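Local coordinates for ASCH domain-containing protein (Pyrococcus horikoshii, PDB 2Z0T) that is of unknown function but carries an ASCH domain of the PUA clan and probably binds RNA, at residues A[61-66]-A[70-75]. Numbering follows the deposited sequence.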
loop_
_atom_site.group_PDB
_atom_site.type_symbol
_atom_site.label_atom_id
_atom_site.label_comp_id
_atom_site.label_asym_id
_atom_site.label_seq_id
_atom_site.Cartn_x
_atom_site.Cartn_y
_atom_site.Cartn_z
ATOM N N LYS A 61 -6.347 9.333 4.463
ATOM C CA LYS A 61 -5.800 10.484 5.170
ATOM C C LYS A 61 -5.163 10.042 6.491
ATOM O O LYS A 61 -4.007 10.363 6.768
ATOM C CB LYS A 61 -6.912 11.504 5.438
ATOM C CG LYS A 61 -6.489 12.723 6.253
ATOM C CD LYS A 61 -7.650 13.699 6.393
ATOM C CE LYS A 61 -7.298 14.884 7.283
ATOM N NZ LYS A 61 -7.089 14.479 8.703
ATOM N N GLU A 62 -5.914 9.300 7.296
ATOM C CA GLU A 62 -5.409 8.825 8.582
ATOM C C GLU A 62 -4.236 7.866 8.424
ATOM O O GLU A 62 -3.273 7.922 9.188
ATOM C CB GLU A 62 -6.530 8.155 9.378
ATOM C CG GLU A 62 -7.574 9.144 9.867
ATOM C CD GLU A 62 -8.632 8.498 10.731
ATOM O OE1 GLU A 62 -8.270 7.904 11.769
ATOM O OE2 GLU A 62 -9.825 8.588 10.373
ATOM N N MET A 63 -4.317 6.988 7.429
ATOM C CA MET A 63 -3.239 6.043 7.175
ATOM C C MET A 63 -1.953 6.807 6.852
ATOM O O MET A 63 -0.894 6.511 7.401
ATOM C CB MET A 63 -3.616 5.112 6.013
ATOM C CG MET A 63 -2.584 4.030 5.695
ATOM S SD MET A 63 -1.311 4.573 4.531
ATOM C CE MET A 63 -2.281 4.617 3.022
ATOM N N LEU A 64 -2.050 7.805 5.976
ATOM C CA LEU A 64 -0.879 8.590 5.601
ATOM C C LEU A 64 -0.280 9.376 6.766
ATOM O O LEU A 64 0.939 9.455 6.904
ATOM C CB LEU A 64 -1.227 9.547 4.451
ATOM C CG LEU A 64 -1.516 8.876 3.102
ATOM C CD1 LEU A 64 -1.935 9.923 2.080
ATOM C CD2 LEU A 64 -0.279 8.132 2.621
ATOM N N GLU A 65 -1.134 9.951 7.608
ATOM C CA GLU A 65 -0.657 10.728 8.749
ATOM C C GLU A 65 0.085 9.859 9.765
ATOM O O GLU A 65 1.099 10.272 10.328
ATOM C CB GLU A 65 -1.837 11.439 9.424
ATOM C CG GLU A 65 -2.671 12.262 8.448
ATOM C CD GLU A 65 -3.771 13.064 9.116
ATOM O OE1 GLU A 65 -4.513 12.498 9.948
ATOM O OE2 GLU A 65 -3.901 14.263 8.792
ATOM N N LYS A 66 -0.414 8.646 9.977
ATOM C CA LYS A 66 0.179 7.714 10.931
ATOM C C LYS A 66 1.429 7.017 10.390
ATOM O O LYS A 66 2.425 6.866 11.100
ATOM C CB LYS A 66 -0.864 6.665 11.331
ATOM C CG LYS A 66 -0.423 5.694 12.418
ATOM C CD LYS A 66 -0.234 6.393 13.750
ATOM C CE LYS A 66 -0.016 5.388 14.869
ATOM N NZ LYS A 66 -1.224 4.548 15.097
ATOM N N GLU A 70 6.002 10.109 3.439
ATOM C CA GLU A 70 7.251 9.814 2.751
ATOM C C GLU A 70 7.518 8.311 2.638
ATOM O O GLU A 70 8.175 7.860 1.697
ATOM C CB GLU A 70 8.420 10.497 3.465
ATOM C CG GLU A 70 9.762 10.301 2.776
ATOM C CD GLU A 70 9.693 10.562 1.279
ATOM O OE1 GLU A 70 9.173 11.627 0.878
ATOM O OE2 GLU A 70 10.164 9.700 0.503
ATOM N N ASN A 71 6.999 7.543 3.589
ATOM C CA ASN A 71 7.192 6.097 3.591
ATOM C C ASN A 71 6.169 5.369 2.726
ATOM O O ASN A 71 6.345 4.192 2.402
ATOM C CB ASN A 71 7.112 5.560 5.020
ATOM C CG ASN A 71 8.139 6.188 5.932
ATOM O OD1 ASN A 71 9.335 6.150 5.650
ATOM N ND2 ASN A 71 7.680 6.772 7.033
ATOM N N VAL A 72 5.106 6.071 2.349
ATOM C CA VAL A 72 4.049 5.470 1.544
ATOM C C VAL A 72 4.070 5.966 0.100
ATOM O O VAL A 72 4.018 5.173 -0.843
ATOM C CB VAL A 72 2.667 5.763 2.151
ATOM C CG1 VAL A 72 1.604 4.938 1.441
ATOM C CG2 VAL A 72 2.679 5.453 3.650
ATOM N N LEU A 73 4.149 7.283 -0.060
ATOM C CA LEU A 73 4.177 7.909 -1.376
ATOM C C LEU A 73 5.361 8.871 -1.440
ATOM O O LEU A 73 5.194 10.086 -1.337
ATOM C CB LEU A 73 2.872 8.675 -1.615
ATOM C CG LEU A 73 1.581 7.869 -1.462
ATOM C CD1 LEU A 73 0.392 8.799 -1.568
ATOM C CD2 LEU A 73 1.515 6.775 -2.528
ATOM N N PRO A 74 6.578 8.333 -1.601
ATOM C CA PRO A 74 7.792 9.150 -1.674
ATOM C C PRO A 74 7.669 10.297 -2.673
ATOM O O PRO A 74 7.253 10.094 -3.812
ATOM C CB PRO A 74 8.858 8.139 -2.083
ATOM C CG PRO A 74 8.381 6.879 -1.431
ATOM C CD PRO A 74 6.904 6.901 -1.738
ATOM N N GLY A 75 8.021 11.503 -2.237
ATOM C CA GLY A 75 7.951 12.649 -3.126
ATOM C C GLY A 75 6.724 13.523 -2.945
ATOM O O GLY A 75 6.776 14.725 -3.208
#
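Leu64 reaches Val72 with the end of its side chain rather than with its base. From CB, CG is set opposite the carbonyl carbon (chi1 -69°), and the chain then forks: CD2 turns to the 70-75 segment and makes the closest contacts there. CD2 of Leu64 lies 3.8 Å from CB of Val72 and 3.9 Å from its CG1, and this one methyl sits against the branch point and both arms of the valine. Slightly farther along, CD2 of Leu64 also meets CD1 of Leu73 at 4.3 Å, and thus bridges two consecutive residues. Leucine suits this place because its fork sits one carbon out from CB and can span a gap between backbones whose nearest CA atoms, those of Leu64 and Val72, are 7.1 Å apart. Valine suits the other side: its branching at CB, which points at helix 60-67, offers a short, broad apolar surface. The second arm of Val72, CG2, lies 4.2 Å from SD of Met63, whose chain bends at chi2 and chi3 to bring the sulfur nearer than its CB direction alone would. Within the ASCH domain, of the PUA clan, the contact joins helix 60-67, which follows the long strand 47-57, to the short helical turn 69-72 that comes right after it and packs its Val72 against the helix. Tyr86 of helix 79-87 touches Met63, Val72 and Leu73 together, while Met63 also reaches the sheet at Val100 and Ala102 of strand 100-107. On the outward side of helix 60-67, Lys61 and Glu65, one turn apart, form a salt bridge, with NZ of Lys61 3.2 Å from OE2 of Glu65; long, flexible charged chains fit this exposed face.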